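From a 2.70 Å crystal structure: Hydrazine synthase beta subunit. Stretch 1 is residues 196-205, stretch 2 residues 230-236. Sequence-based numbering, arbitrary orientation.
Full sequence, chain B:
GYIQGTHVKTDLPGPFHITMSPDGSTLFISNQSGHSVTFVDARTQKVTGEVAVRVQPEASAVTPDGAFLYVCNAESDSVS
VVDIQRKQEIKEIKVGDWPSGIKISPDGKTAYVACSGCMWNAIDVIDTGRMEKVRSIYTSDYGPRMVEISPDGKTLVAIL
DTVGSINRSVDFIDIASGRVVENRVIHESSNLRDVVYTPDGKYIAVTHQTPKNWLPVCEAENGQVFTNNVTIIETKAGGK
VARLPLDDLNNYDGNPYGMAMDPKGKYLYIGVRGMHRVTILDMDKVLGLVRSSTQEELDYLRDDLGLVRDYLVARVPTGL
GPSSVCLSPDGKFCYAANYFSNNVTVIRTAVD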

# COMPACT_ATOMS: atom_id res chain seq x y z
N VAL B 196 -11.03 5.48 -45.40
CA VAL B 196 -11.63 6.82 -45.48
C VAL B 196 -10.63 7.92 -45.14
O VAL B 196 -9.64 7.69 -44.46
CB VAL B 196 -12.85 6.96 -44.54
CG1 VAL B 196 -13.98 6.04 -44.98
CG2 VAL B 196 -12.46 6.69 -43.10
N TYR B 197 -10.92 9.12 -45.63
CA TYR B 197 -10.08 10.29 -45.38
C TYR B 197 -10.74 11.23 -44.38
O TYR B 197 -11.97 11.35 -44.35
CB TYR B 197 -9.80 11.05 -46.68
CG TYR B 197 -8.39 10.91 -47.21
CD1 TYR B 197 -7.33 11.62 -46.65
CD2 TYR B 197 -8.12 10.09 -48.30
CE1 TYR B 197 -6.05 11.50 -47.14
CE2 TYR B 197 -6.83 9.97 -48.80
CZ TYR B 197 -5.80 10.67 -48.22
OH TYR B 197 -4.53 10.54 -48.71
N THR B 198 -9.93 11.90 -43.57
CA THR B 198 -10.43 12.95 -42.69
C THR B 198 -10.64 14.22 -43.51
O THR B 198 -9.92 14.46 -44.48
CB THR B 198 -9.46 13.23 -41.52
OG1 THR B 198 -8.16 13.54 -42.04
CG2 THR B 198 -9.37 12.02 -40.61
N PRO B 199 -11.65 15.03 -43.14
CA PRO B 199 -12.01 16.26 -43.86
C PRO B 199 -10.83 17.21 -44.12
O PRO B 199 -10.85 17.93 -45.12
CB PRO B 199 -13.03 16.91 -42.94
CG PRO B 199 -13.68 15.77 -42.25
CD PRO B 199 -12.59 14.76 -42.03
N ASP B 200 -9.84 17.21 -43.23
CA ASP B 200 -8.66 18.04 -43.43
C ASP B 200 -7.59 17.31 -44.24
O ASP B 200 -6.60 17.91 -44.67
CB ASP B 200 -8.09 18.49 -42.08
CG ASP B 200 -7.74 17.33 -41.18
OD1 ASP B 200 -8.18 16.19 -41.46
OD2 ASP B 200 -7.03 17.55 -40.17
N GLY B 201 -7.79 16.01 -44.43
CA GLY B 201 -6.90 15.21 -45.26
C GLY B 201 -5.56 14.86 -44.64
O GLY B 201 -4.63 14.47 -45.35
N LYS B 202 -5.46 14.99 -43.32
CA LYS B 202 -4.21 14.69 -42.63
C LYS B 202 -4.13 13.24 -42.14
O LYS B 202 -3.08 12.79 -41.69
CB LYS B 202 -4.02 15.63 -41.44
CG LYS B 202 -3.78 17.08 -41.83
CD LYS B 202 -3.90 18.00 -40.63
CE LYS B 202 -2.98 17.55 -39.50
NZ LYS B 202 -3.20 18.36 -38.27
N TYR B 203 -5.24 12.51 -42.23
CA TYR B 203 -5.29 11.13 -41.74
C TYR B 203 -6.17 10.25 -42.61
O TYR B 203 -7.08 10.73 -43.29
CB TYR B 203 -5.80 11.09 -40.30
CG TYR B 203 -5.15 12.07 -39.35
CD1 TYR B 203 -3.96 11.76 -38.70
CD2 TYR B 203 -5.73 13.31 -39.10
CE1 TYR B 203 -3.36 12.66 -37.83
CE2 TYR B 203 -5.14 14.21 -38.23
CZ TYR B 203 -3.96 13.88 -37.60
OH TYR B 203 -3.37 14.77 -36.74
N ILE B 204 -5.91 8.94 -42.58
CA ILE B 204 -6.83 7.97 -43.16
C ILE B 204 -7.14 6.86 -42.17
O ILE B 204 -6.28 6.43 -41.41
CB ILE B 204 -6.27 7.34 -44.46
CG1 ILE B 204 -4.85 6.82 -44.24
CG2 ILE B 204 -6.30 8.35 -45.60
CD1 ILE B 204 -4.28 6.10 -45.45
N ALA B 205 -8.39 6.40 -42.18
CA ALA B 205 -8.80 5.29 -41.34
C ALA B 205 -8.99 4.03 -42.18
O ALA B 205 -9.55 4.09 -43.28
CB ALA B 205 -10.07 5.63 -40.58
N VAL B 230 -8.92 -0.89 -35.99
CA VAL B 230 -8.97 0.23 -36.92
C VAL B 230 -7.63 0.95 -36.87
O VAL B 230 -7.08 1.20 -35.80
CB VAL B 230 -10.12 1.21 -36.57
CG1 VAL B 230 -10.10 1.58 -35.10
CG2 VAL B 230 -10.05 2.45 -37.45
N THR B 231 -7.08 1.26 -38.04
CA THR B 231 -5.76 1.87 -38.12
C THR B 231 -5.82 3.29 -38.69
O THR B 231 -6.39 3.51 -39.76
CB THR B 231 -4.80 1.02 -38.97
OG1 THR B 231 -4.53 -0.22 -38.30
CG2 THR B 231 -3.48 1.75 -39.19
N ILE B 232 -5.22 4.22 -37.97
CA ILE B 232 -5.13 5.61 -38.41
C ILE B 232 -3.73 5.90 -38.93
O ILE B 232 -2.74 5.77 -38.21
CB ILE B 232 -5.46 6.59 -37.27
CG1 ILE B 232 -6.77 6.20 -36.59
CG2 ILE B 232 -5.52 8.02 -37.80
CD1 ILE B 232 -7.97 6.22 -37.52
N ILE B 233 -3.64 6.30 -40.20
CA ILE B 233 -2.36 6.62 -40.82
C ILE B 233 -2.25 8.11 -41.10
O ILE B 233 -3.15 8.70 -41.72
CB ILE B 233 -2.16 5.83 -42.13
CG1 ILE B 233 -2.06 4.33 -41.84
CG2 ILE B 233 -0.91 6.32 -42.86
CD1 ILE B 233 -1.81 3.49 -43.08
N GLU B 234 -1.16 8.72 -40.65
CA GLU B 234 -0.92 10.14 -40.89
C GLU B 234 -0.38 10.34 -42.30
O GLU B 234 0.66 9.80 -42.67
CB GLU B 234 0.05 10.69 -39.84
CG GLU B 234 -0.51 10.70 -38.43
CD GLU B 234 0.50 11.14 -37.39
OE1 GLU B 234 1.71 10.96 -37.63
OE2 GLU B 234 0.07 11.66 -36.34
N THR B 235 -1.10 11.15 -43.08
CA THR B 235 -0.82 11.28 -44.51
C THR B 235 0.45 12.07 -44.82
O THR B 235 0.89 12.10 -45.97
CB THR B 235 -2.00 11.96 -45.23
OG1 THR B 235 -2.09 13.33 -44.82
CG2 THR B 235 -3.30 11.24 -44.90
N LYS B 236 1.03 12.70 -43.81
CA LYS B 236 2.28 13.43 -43.99
C LYS B 236 3.42 12.45 -44.25
O LYS B 236 3.32 11.27 -43.91
CB LYS B 236 2.60 14.29 -42.76
CG LYS B 236 2.87 13.50 -41.47
CD LYS B 236 3.17 14.45 -40.31
CE LYS B 236 3.46 13.69 -39.02
NZ LYS B 236 3.76 14.62 -37.89
O HOH W 1 -0.78 14.44 -37.19

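Stretch 1 is a hairpin whose second arm, Tyr203 to Ala205, pairs antiparallel with the strand Val230 to Glu234. Val196, on the first arm, makes no contact with stretch 2, but its backbone exchanges two hydrogen bonds with Ala205, joining the two arms. Tyr197 does reach across: its CE1 lies 3.6 Å from Thr235 CG2.

The turn from Thr198 to Gly201 is type I, closed by Gly201 N to Thr198 O at 2.6 Å. Thr198 OG1 donates to Asp200 OD1 (2.7 Å) within the turn and accepts from Tyr203 N (3.1 Å), the first residue of the second arm. Gly201, at a positive phi that favours glycine, is met at its carbonyl by Thr235, whose OG1 donates to Gly201 O at 2.8 Å. The next carbonyl continues the pattern: Thr235 N donates to Lys202 O at 2.9 Å, nearly linear at 170°. One threonine just past the strand thus ties down two successive carbonyls with its hydroxyl and its amide, while its methyl packs against Tyr197.

Tyr203 faces Glu234 in a non-hydrogen-bonded pair, and their side chains lie on the same face. Glu234 CG sits at the ring edge, 3.5 Å from Tyr203 CE1, and a water 2.6 Å from Tyr203 OH donates a weak 3.0 Å bond to Glu234 OE2. The backbones also meet, with Tyr203 CA 3.2 Å from Ile233 O in a CA-H...O contact.

Ile204 and Ile233 form the hydrogen-bonded pair, with Ile204 N to Ile233 O and Ile233 N to Ile204 O both 2.9 Å. Ile204 CG1 packs 3.6 Å from Ile233 CB. The rule is alternation: this pair puts its side chains on one face, and the non-hydrogen-bonded pairs flanking it put theirs on the other.

Ala205 returns to the Tyr203 face. Its small CB meets Ile232 CD1 at 3.8 Å, while Ile232 CG2 touches Tyr203 CB at 4.0 Å, so one isoleucine spans both residues.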